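Local coordinates for uncharacterized protein (Legionella longbeachae NSW150, PDB 4JZA) that probably removes the 3-phosphate from phosphatidylinositol 3-phosphate, acting as a bacterial phosphoinositide phosphatase on the lipids of the infected host cell, at residues D176-I181 against H323-V328; K182-P187 against I303-Q308; P168-Q173 against D330-V335; F56-D61 against Q134-G139. All blocks are in the same frame, centred on the assembly; numbering follows the deposited sequence.

Interaction 1 (D176-I181 against H323-V328); sequences DELTLI and HVLKGV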
# COMPACT_ATOMS: atom_id res chain seq x y z
N ASP A 176 18.12 -13.45 -8.35
CA ASP A 176 19.53 -13.11 -8.54
C ASP A 176 19.80 -11.68 -8.17
O ASP A 176 20.76 -11.38 -7.45
CB ASP A 176 19.96 -13.34 -9.99
CG ASP A 176 20.00 -14.82 -10.36
OD1 ASP A 176 20.17 -15.71 -9.47
OD2 ASP A 176 19.82 -15.07 -11.57
N GLU A 177 18.92 -10.79 -8.63
CA GLU A 177 18.99 -9.40 -8.21
C GLU A 177 18.86 -9.22 -6.69
O GLU A 177 19.56 -8.40 -6.12
CB GLU A 177 17.94 -8.60 -8.94
CG GLU A 177 18.17 -8.48 -10.45
CD GLU A 177 16.91 -8.06 -11.18
OE1 GLU A 177 15.80 -8.09 -10.60
OE2 GLU A 177 17.02 -7.69 -12.35
N LEU A 178 17.99 -9.96 -6.02
CA LEU A 178 17.86 -9.84 -4.57
C LEU A 178 19.12 -10.29 -3.85
O LEU A 178 19.57 -9.68 -2.85
CB LEU A 178 16.64 -10.60 -4.05
CG LEU A 178 15.30 -10.03 -4.52
CD1 LEU A 178 14.18 -10.98 -4.13
CD2 LEU A 178 15.01 -8.65 -3.95
N THR A 179 19.72 -11.34 -4.38
CA THR A 179 20.99 -11.84 -3.86
C THR A 179 22.09 -10.78 -3.98
O THR A 179 22.84 -10.59 -3.03
CB THR A 179 21.36 -13.13 -4.62
OG1 THR A 179 20.36 -14.13 -4.35
CG2 THR A 179 22.76 -13.66 -4.21
N LEU A 180 22.21 -10.12 -5.13
CA LEU A 180 23.17 -9.03 -5.27
C LEU A 180 22.93 -7.89 -4.24
O LEU A 180 23.87 -7.36 -3.64
CB LEU A 180 23.10 -8.44 -6.68
CG LEU A 180 23.76 -9.22 -7.80
CD1 LEU A 180 23.42 -8.60 -9.16
CD2 LEU A 180 25.27 -9.27 -7.61
N ILE A 181 21.67 -7.49 -4.09
CA ILE A 181 21.31 -6.44 -3.14
C ILE A 181 21.88 -6.77 -1.74
O ILE A 181 22.52 -5.93 -1.13
CB ILE A 181 19.78 -6.18 -3.16
CG1 ILE A 181 19.36 -5.53 -4.48
CG2 ILE A 181 19.36 -5.23 -2.03
CD1 ILE A 181 17.89 -5.71 -4.82
N HIS A 323 15.08 -5.02 5.36
CA HIS A 323 14.77 -5.65 6.63
C HIS A 323 14.16 -7.04 6.47
O HIS A 323 14.36 -7.90 7.32
CB HIS A 323 13.81 -4.78 7.40
CG HIS A 323 13.54 -5.27 8.78
ND1 HIS A 323 14.46 -5.17 9.80
CD2 HIS A 323 12.44 -5.86 9.33
CE1 HIS A 323 13.95 -5.66 10.92
NE2 HIS A 323 12.72 -6.07 10.66
N VAL A 324 13.41 -7.25 5.40
CA VAL A 324 12.83 -8.55 5.09
C VAL A 324 13.88 -9.48 4.55
O VAL A 324 13.85 -10.64 4.93
CB VAL A 324 11.72 -8.45 4.03
CG1 VAL A 324 11.29 -9.81 3.56
CG2 VAL A 324 10.51 -7.76 4.60
N LEU A 325 14.77 -8.99 3.66
CA LEU A 325 15.84 -9.80 3.05
C LEU A 325 16.80 -10.27 4.10
O LEU A 325 17.35 -11.37 4.06
CB LEU A 325 16.60 -9.04 1.98
CG LEU A 325 15.91 -8.90 0.63
CD1 LEU A 325 16.70 -8.01 -0.33
CD2 LEU A 325 15.78 -10.23 -0.04
N LYS A 326 17.05 -9.39 5.04
CA LYS A 326 18.00 -9.66 6.11
C LYS A 326 17.49 -10.83 7.02
O LYS A 326 18.26 -11.46 7.74
CB LYS A 326 18.22 -8.37 6.89
CG LYS A 326 19.58 -8.14 7.47
CD LYS A 326 19.61 -6.81 8.24
CE LYS A 326 20.19 -5.70 7.39
NZ LYS A 326 20.49 -4.51 8.24
N GLY A 327 16.21 -11.15 6.96
CA GLY A 327 15.69 -12.17 7.84
C GLY A 327 15.53 -13.55 7.22
O GLY A 327 14.86 -14.40 7.77
N VAL A 328 16.16 -13.81 6.08
CA VAL A 328 16.03 -15.13 5.48
C VAL A 328 17.36 -15.63 4.97
O VAL A 328 18.22 -14.83 4.60
CB VAL A 328 15.00 -15.10 4.31
CG1 VAL A 328 13.62 -14.83 4.87
CG2 VAL A 328 15.38 -14.04 3.27
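L325 reaches out from the end region of helix 315-325 and sets its forked tip against L178 and I181, residues one helical turn apart on helix 172-183. Its two methyls divide the work. CD1 of L325 touches both partners, with 4.0 Å to L178 CD2 and 4.2 Å to I181 CG2, while L325 CD2 turns back to the root of the L178 side chain, 4.1 Å from L178 CB. The side chains of L178 and L325 meet at about a right angle, so that one leucine lies across the other and does not run alongside it. A chi1 of -78° swings CG of L325 away from its own carbonyl and out across the gap, where the CA atoms of L178 and L325 stand 7.9 Å apart. All three residues are buried; the side-chain contact is aliphatic, with no hydrogen bond between the segments. L325 also opens a type I turn that runs to V328. On another side of helix 172-183, E177 forms a salt bridge with R393 and a hydrogen bond with W309. The arrangement is a small aliphatic helix-helix interface, joining the two ends of a long excursion of the chain, mostly helix and without a strand.

Interaction 2 (K182-P187 against I303-Q308); sequences KAKKYP and ISSLPQ
K184 and L306 mark the closest backbone approach, CA to CA 8.9 Å, between the C-terminal end of helix 172-183 and the loop that leads to helix 308-311. The helix finishes in a Schellman motif: K185 takes a positive phi of 59°, Y186 N bonds to I181 O and K185 N to K182 O. This reversal carries the chain round to P187, so that K184 and P187 both face the opposing loop. Two side-chain pairings follow. At the outer one, the methylene end of K184 lies against the side chain of S305, with K184 CE 3.6 Å from S305 CB. The lysine is extended until its last torsion, where chi4 of -88° bends the ammonium aside; its NZ stays 3.9 Å from S305 OG, and no hydrogen bond links them. Deeper in, P187 and L306 reach toward each other, ring atom CG of P187 meeting methyl CD1 of L306 at 3.5 Å. K184 CD also approaches L306 CG, 4.2 Å away, so the leucine is touched by both the lysine chain and the proline ring. L306 further packs on L180 and I181, which ties the loop to the side of helix 172-183. Just beyond, P307 occupies the N-cap position of helix 308-311, whose Y310 hydroxyl bonds to P187 O and whose W311 indole NH bonds to I303 O. S304 OG bonds to L207 O just after helix 198-206, a helix that I303 and Q308 also touch.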
# COMPACT_ATOMS: atom_id res chain seq x y z
N LYS A 182 21.68 -7.99 -1.25
CA LYS A 182 22.25 -8.36 0.04
C LYS A 182 23.75 -8.39 0.01
O LYS A 182 24.42 -7.99 0.96
CB LYS A 182 21.87 -9.75 0.44
CG LYS A 182 20.40 -9.99 0.57
CD LYS A 182 20.17 -11.38 1.15
CE LYS A 182 20.51 -11.45 2.63
NZ LYS A 182 20.03 -12.74 3.21
N ALA A 183 24.31 -8.89 -1.07
CA ALA A 183 25.76 -9.04 -1.07
C ALA A 183 26.44 -7.67 -1.05
O ALA A 183 27.57 -7.56 -0.53
CB ALA A 183 26.22 -9.90 -2.22
N LYS A 184 25.76 -6.63 -1.59
CA LYS A 184 26.29 -5.27 -1.59
C LYS A 184 25.86 -4.50 -0.38
O LYS A 184 26.11 -3.29 -0.28
CB LYS A 184 25.96 -4.55 -2.91
CG LYS A 184 26.56 -5.32 -4.08
CD LYS A 184 26.52 -4.59 -5.39
CE LYS A 184 26.99 -5.55 -6.50
NZ LYS A 184 28.48 -5.54 -6.69
N LYS A 185 25.26 -5.20 0.58
CA LYS A 185 24.82 -4.57 1.82
C LYS A 185 23.82 -3.44 1.60
O LYS A 185 23.94 -2.40 2.23
CB LYS A 185 26.01 -4.02 2.61
CG LYS A 185 27.27 -4.84 2.43
CD LYS A 185 27.66 -5.61 3.66
CE LYS A 185 28.86 -6.48 3.32
NZ LYS A 185 29.94 -6.36 4.33
N TYR A 186 22.84 -3.62 0.71
CA TYR A 186 21.68 -2.75 0.70
C TYR A 186 22.04 -1.29 0.47
O TYR A 186 21.59 -0.42 1.22
CB TYR A 186 20.94 -2.88 2.05
CG TYR A 186 20.77 -4.31 2.49
CD1 TYR A 186 19.84 -5.12 1.87
CD2 TYR A 186 21.56 -4.87 3.49
CE1 TYR A 186 19.67 -6.45 2.25
CE2 TYR A 186 21.40 -6.20 3.87
CZ TYR A 186 20.43 -6.99 3.24
OH TYR A 186 20.25 -8.34 3.55
N PRO A 187 22.83 -1.01 -0.58
CA PRO A 187 23.08 0.41 -0.85
C PRO A 187 21.77 1.14 -1.18
O PRO A 187 20.86 0.56 -1.75
CB PRO A 187 24.00 0.38 -2.05
CG PRO A 187 23.60 -0.83 -2.78
CD PRO A 187 23.23 -1.84 -1.73
N ILE A 303 26.64 2.05 -9.75
CA ILE A 303 25.20 1.99 -9.93
C ILE A 303 24.78 0.75 -10.73
O ILE A 303 23.92 -0.02 -10.29
CB ILE A 303 24.64 3.27 -10.58
CG1 ILE A 303 24.93 4.52 -9.73
CG2 ILE A 303 23.13 3.17 -10.74
CD1 ILE A 303 24.48 4.47 -8.28
N SER A 304 25.42 0.53 -11.88
CA SER A 304 24.96 -0.47 -12.83
C SER A 304 25.08 -1.89 -12.33
O SER A 304 24.63 -2.82 -12.98
CB SER A 304 25.69 -0.35 -14.16
OG SER A 304 27.05 -0.62 -13.97
N SER A 305 25.70 -2.07 -11.17
CA SER A 305 25.75 -3.40 -10.54
C SER A 305 24.40 -3.94 -10.04
O SER A 305 24.25 -5.14 -9.88
CB SER A 305 26.69 -3.36 -9.34
OG SER A 305 28.00 -3.23 -9.80
N LEU A 306 23.48 -3.04 -9.72
CA LEU A 306 22.16 -3.40 -9.28
C LEU A 306 21.15 -2.91 -10.31
O LEU A 306 21.38 -2.00 -11.05
CB LEU A 306 21.88 -2.78 -7.94
CG LEU A 306 22.72 -3.43 -6.86
CD1 LEU A 306 22.58 -2.66 -5.54
CD2 LEU A 306 22.33 -4.89 -6.71
N PRO A 307 20.00 -3.53 -10.34
CA PRO A 307 19.00 -3.20 -11.35
C PRO A 307 18.28 -1.89 -11.14
O PRO A 307 18.07 -1.45 -10.02
CB PRO A 307 18.02 -4.34 -11.22
CG PRO A 307 18.14 -4.75 -9.78
CD PRO A 307 19.57 -4.60 -9.42
N GLN A 308 17.90 -1.27 -12.26
CA GLN A 308 17.28 0.05 -12.27
C GLN A 308 15.96 0.09 -11.49
O GLN A 308 15.65 1.08 -10.85
CB GLN A 308 17.10 0.47 -13.72
CG GLN A 308 16.68 1.91 -13.95
CD GLN A 308 16.46 2.19 -15.44
OE1 GLN A 308 16.24 1.27 -16.24
NE2 GLN A 308 16.49 3.46 -15.81

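Interaction 3 (P168-Q173 against D330-V335); sequences PPYYDQ and DVKDAV
Y170 lays one face of its ring over K332 in a CH-pi contact: CB of the lysine stands 3.8 Å from the ring centroid, 14° off the normal, nearly over the centre. From there the aliphatic chain runs across the ring toward its hydroxyl end, where K332 CD lies 3.6 Å from Y170 OH. A chi1 of 49° in Y170 and 76° in K332 tucks each CG in over its own backbone and leaves the lysine chain lying on the ring. Apolar contact is added by V335, whose CG2 is 4.1 Å from Y170 CB. The carbonyl O of V335 meets the edge of the tyrosine ring in its plane, 3.6 Å from Y170 CD2, and it also lies 3.5 Å from P169 CG. Residues 168-173 follow strand 159-166 and enter helix 172-183, with Y171 at the N-cap position. Residues 330-335, with a 3-10 turn from V331, belong to the connection toward strand 352-359; these two strands are antiparallel neighbours in the mixed sheet, so the contact lies where the chain leaves that sheet and returns. Polar interactions shape the second segment internally: D330 OD1 accepts K332 N at 3.2 Å, an Asx turn. K332 NZ leads away from the ring into long salt bridges with D330 OD2 and D333 OD1. Y170 and K332 also both touch L175 of helix 172-183.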
# COMPACT_ATOMS: atom_id res chain seq x y z
N PRO A 168 3.81 -18.66 -5.70
CA PRO A 168 4.99 -17.82 -5.52
C PRO A 168 5.19 -16.96 -6.71
O PRO A 168 5.07 -17.47 -7.81
CB PRO A 168 6.10 -18.82 -5.41
CG PRO A 168 5.50 -20.17 -5.74
CD PRO A 168 4.08 -20.07 -5.38
N PRO A 169 5.38 -15.65 -6.52
CA PRO A 169 5.46 -14.72 -7.62
C PRO A 169 6.86 -14.43 -8.11
O PRO A 169 7.02 -13.72 -9.10
CB PRO A 169 4.88 -13.47 -7.02
CG PRO A 169 5.29 -13.55 -5.58
CD PRO A 169 5.19 -14.96 -5.23
N TYR A 170 7.88 -14.92 -7.39
CA TYR A 170 9.28 -14.70 -7.80
C TYR A 170 9.67 -15.51 -9.03
O TYR A 170 9.05 -16.49 -9.35
CB TYR A 170 10.24 -15.01 -6.65
CG TYR A 170 9.99 -16.32 -5.98
CD1 TYR A 170 10.42 -17.49 -6.53
CD2 TYR A 170 9.35 -16.36 -4.75
CE1 TYR A 170 10.20 -18.71 -5.89
CE2 TYR A 170 9.11 -17.55 -4.11
CZ TYR A 170 9.54 -18.72 -4.69
OH TYR A 170 9.29 -19.90 -4.05
N TYR A 171 10.71 -15.04 -9.71
CA TYR A 171 11.29 -15.69 -10.87
C TYR A 171 12.81 -15.52 -10.75
O TYR A 171 13.30 -14.64 -10.02
CB TYR A 171 10.74 -15.07 -12.15
CG TYR A 171 10.81 -13.57 -12.22
CD1 TYR A 171 9.85 -12.80 -11.60
CD2 TYR A 171 11.85 -12.90 -12.90
CE1 TYR A 171 9.89 -11.42 -11.65
CE2 TYR A 171 11.89 -11.49 -12.93
CZ TYR A 171 10.90 -10.78 -12.30
OH TYR A 171 10.86 -9.41 -12.28
N ASP A 172 13.56 -16.38 -11.43
CA ASP A 172 15.02 -16.50 -11.21
C ASP A 172 15.80 -15.18 -11.32
O ASP A 172 16.64 -14.87 -10.45
CB ASP A 172 15.62 -17.51 -12.20
CG ASP A 172 15.23 -18.95 -11.88
OD1 ASP A 172 14.62 -19.23 -10.82
OD2 ASP A 172 15.55 -19.82 -12.73
N GLN A 173 15.52 -14.40 -12.36
CA GLN A 173 16.18 -13.12 -12.51
C GLN A 173 16.07 -12.29 -11.23
O GLN A 173 17.05 -11.79 -10.71
CB GLN A 173 15.67 -12.35 -13.73
CG GLN A 173 16.46 -11.07 -13.85
CD GLN A 173 16.24 -10.23 -15.10
OE1 GLN A 173 17.05 -9.50 -15.45
NE2 GLN A 173 15.15 -10.23 -15.67
N ASP A 330 17.26 -18.02 2.37
CA ASP A 330 16.83 -18.07 0.97
C ASP A 330 16.01 -16.82 0.58
O ASP A 330 14.97 -16.50 1.18
CB ASP A 330 16.04 -19.35 0.67
CG ASP A 330 15.90 -19.61 -0.86
OD1 ASP A 330 16.15 -18.68 -1.68
OD2 ASP A 330 15.56 -20.75 -1.24
N VAL A 331 16.50 -16.10 -0.42
CA VAL A 331 15.92 -14.81 -0.71
C VAL A 331 14.47 -14.97 -1.18
O VAL A 331 13.69 -14.02 -1.11
CB VAL A 331 16.73 -14.04 -1.74
CG1 VAL A 331 18.06 -13.65 -1.15
CG2 VAL A 331 16.94 -14.84 -3.02
N LYS A 332 14.11 -16.16 -1.66
CA LYS A 332 12.75 -16.41 -2.10
C LYS A 332 11.72 -16.35 -0.98
O LYS A 332 10.57 -15.96 -1.19
CB LYS A 332 12.66 -17.70 -2.92
CG LYS A 332 12.70 -19.01 -2.17
CD LYS A 332 12.73 -20.17 -3.19
CE LYS A 332 12.84 -21.57 -2.56
NZ LYS A 332 12.09 -21.73 -1.27
N ASP A 333 12.15 -16.65 0.23
CA ASP A 333 11.29 -16.51 1.39
C ASP A 333 10.99 -15.08 1.81
O ASP A 333 10.14 -14.85 2.68
CB ASP A 333 11.89 -17.27 2.55
CG ASP A 333 11.97 -18.76 2.27
OD1 ASP A 333 11.32 -19.24 1.33
OD2 ASP A 333 12.71 -19.43 2.99
N ALA A 334 11.70 -14.12 1.25
CA ALA A 334 11.40 -12.74 1.50
C ALA A 334 10.31 -12.23 0.56
O ALA A 334 9.80 -11.13 0.74
CB ALA A 334 12.65 -11.91 1.30
N VAL A 335 9.99 -12.97 -0.50
CA VAL A 335 9.09 -12.43 -1.50
C VAL A 335 8.07 -13.47 -1.96
O VAL A 335 7.78 -13.59 -3.17
CB VAL A 335 9.86 -11.85 -2.70
CG1 VAL A 335 10.60 -10.56 -2.29
CG2 VAL A 335 10.82 -12.86 -3.24

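Interaction 4 (F56-D61 against Q134-G139); sequences FYFLID and QYALMG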
# COMPACT_ATOMS: atom_id res chain seq x y z
N PHE A 56 3.56 -0.76 12.66
CA PHE A 56 4.42 0.18 13.40
C PHE A 56 5.72 -0.50 13.82
O PHE A 56 6.79 0.09 13.65
CB PHE A 56 3.75 0.78 14.64
CG PHE A 56 4.62 1.76 15.37
CD1 PHE A 56 5.89 2.00 15.02
CD2 PHE A 56 4.13 2.47 16.35
CE1 PHE A 56 6.67 2.91 15.70
CE2 PHE A 56 4.90 3.41 17.01
CZ PHE A 56 6.17 3.62 16.68
N TYR A 57 5.62 -1.71 14.37
CA TYR A 57 6.80 -2.45 14.77
C TYR A 57 7.72 -2.71 13.60
O TYR A 57 8.93 -2.52 13.72
CB TYR A 57 6.45 -3.76 15.46
CG TYR A 57 6.17 -3.57 16.92
CD1 TYR A 57 5.06 -2.86 17.34
CD2 TYR A 57 7.02 -4.09 17.89
CE1 TYR A 57 4.78 -2.69 18.68
CE2 TYR A 57 6.76 -3.92 19.25
CZ TYR A 57 5.62 -3.22 19.64
OH TYR A 57 5.33 -3.05 20.99
N PHE A 58 7.18 -3.10 12.45
CA PHE A 58 8.06 -3.27 11.31
C PHE A 58 8.82 -1.99 11.02
O PHE A 58 10.01 -2.00 10.67
CB PHE A 58 7.26 -3.62 10.08
CG PHE A 58 8.09 -4.01 8.91
CD1 PHE A 58 8.53 -3.05 8.03
CD2 PHE A 58 8.41 -5.33 8.68
CE1 PHE A 58 9.29 -3.39 6.97
CE2 PHE A 58 9.18 -5.69 7.61
CZ PHE A 58 9.62 -4.71 6.75
N LEU A 59 8.12 -0.88 11.11
CA LEU A 59 8.65 0.43 10.74
C LEU A 59 9.81 0.78 11.64
O LEU A 59 10.88 1.22 11.18
CB LEU A 59 7.53 1.47 10.83
CG LEU A 59 7.90 2.91 10.55
CD1 LEU A 59 8.46 3.14 9.17
CD2 LEU A 59 6.68 3.78 10.82
N ILE A 60 9.61 0.59 12.93
CA ILE A 60 10.59 1.03 13.90
C ILE A 60 11.83 0.15 13.90
O ILE A 60 12.94 0.64 14.11
CB ILE A 60 9.98 1.22 15.31
CG1 ILE A 60 10.89 2.11 16.16
CG2 ILE A 60 9.71 -0.10 15.98
CD1 ILE A 60 10.17 2.78 17.32
N ASP A 61 11.64 -1.14 13.64
CA ASP A 61 12.75 -2.06 13.51
C ASP A 61 13.49 -1.87 12.16
O ASP A 61 14.65 -2.14 12.06
CB ASP A 61 12.27 -3.53 13.67
CG ASP A 61 11.75 -3.85 15.10
OD1 ASP A 61 11.98 -3.05 16.03
OD2 ASP A 61 11.10 -4.90 15.30
N GLN A 134 2.72 -3.37 4.22
CA GLN A 134 2.84 -4.19 3.04
C GLN A 134 4.05 -5.09 3.10
O GLN A 134 3.95 -6.26 2.85
CB GLN A 134 2.98 -3.27 1.83
CG GLN A 134 1.74 -2.44 1.47
CD GLN A 134 2.06 -1.50 0.34
OE1 GLN A 134 3.01 -1.66 -0.28
NE2 GLN A 134 1.26 -0.62 0.03
N TYR A 135 5.21 -4.51 3.42
CA TYR A 135 6.46 -5.27 3.59
C TYR A 135 6.33 -6.21 4.81
O TYR A 135 6.79 -7.35 4.72
CB TYR A 135 7.69 -4.37 3.71
CG TYR A 135 8.18 -3.87 2.39
CD1 TYR A 135 7.70 -2.70 1.87
CD2 TYR A 135 9.16 -4.54 1.69
CE1 TYR A 135 8.14 -2.23 0.65
CE2 TYR A 135 9.60 -4.08 0.47
CZ TYR A 135 9.07 -2.93 -0.04
OH TYR A 135 9.46 -2.45 -1.23
N ALA A 136 5.68 -5.81 5.89
CA ALA A 136 5.46 -6.80 6.97
C ALA A 136 4.70 -8.02 6.49
O ALA A 136 5.01 -9.16 6.90
CB ALA A 136 4.69 -6.24 8.18
N LEU A 137 3.70 -7.78 5.62
CA LEU A 137 2.89 -8.85 5.06
C LEU A 137 3.66 -9.74 4.05
O LEU A 137 3.45 -10.96 4.03
CB LEU A 137 1.63 -8.30 4.40
CG LEU A 137 0.62 -7.68 5.35
CD1 LEU A 137 -0.43 -6.92 4.53
CD2 LEU A 137 -0.05 -8.71 6.27
N MSE A 138 4.50 -9.12 3.20
CA MSE A 138 5.32 -9.88 2.28
C MSE A 138 6.17 -10.87 3.04
O MSE A 138 6.22 -12.06 2.73
CB MSE A 138 6.20 -8.89 1.55
CG MSE A 138 6.83 -9.57 0.38
SE MSE A 138 7.88 -8.31 -0.67
CE MSE A 138 9.40 -7.94 0.55
N GLY A 139 6.81 -10.38 4.09
CA GLY A 139 7.71 -11.18 4.92
C GLY A 139 7.03 -12.38 5.54
O GLY A 139 7.62 -13.43 5.64
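F58 projects from helix 41-62 and rests its ring on the backbone of helix 122-140 at Y135 and A136. One face covers the peptide link between them, with Y135 C 4.0 Å and A136 N 3.9 Å above the plane of the F58 ring, both displaced toward the rim. The far end of the ring meets the base of the tyrosine, with F58 CZ 3.6 Å from Y135 CB. Its near side meets the alanine, F58 CD2 being 3.7 Å from A136 CA and 3.9 Å from A136 CB. A chi1 of -172° turns the ring toward helix 122-140; the CA atoms of F58 and A136 are 6.2 Å apart, the nearest pair between the two segments. The tyrosine ring leads away from this interface; its hydroxyl is hydrogen-bonded to Q317 of helix 315-325, and its ring also meets H342. Around F58 the next shell comes from helix 315-325, where V324 packs on the ring and H323 meets it edge-to-face, and from A132, one turn before A136 on helix 122-140. Farther out, helix 41-62 is tied to helix 74-87 by a salt bridge of D61 with K78 and a hydrogen bond of Y57 with D82. No hydrogen bond or salt bridge joins the two segments, so the contact probably rests on van der Waals packing, with only partial burial of apolar surface at F58 and A136.

How the interactions relate
Interactions 1, 2 and 3 share helix 172-183 and follow it from its start (3) through its middle (1) to its end (2); centres 1 and 3 lie about 9 Å apart, 1 and 2 about 10 Å, 2 and 3 about 17 Å. K182 NZ bridges interactions 1 and 2 through L325 O, while A334 packs on V324 and L325 between 1 and 3. Interaction 4, centred about 15 Å from interaction 1, meets it through V324 CG2, 3.7 Å from Y135 O, and interaction 3 through selenomethionine M138, whose SE is 3.9 Å from V335 CG1. Interactions 2 and 4 do not touch. The likely catalytic CX5R loop after strand 545-549 belongs to none of the four.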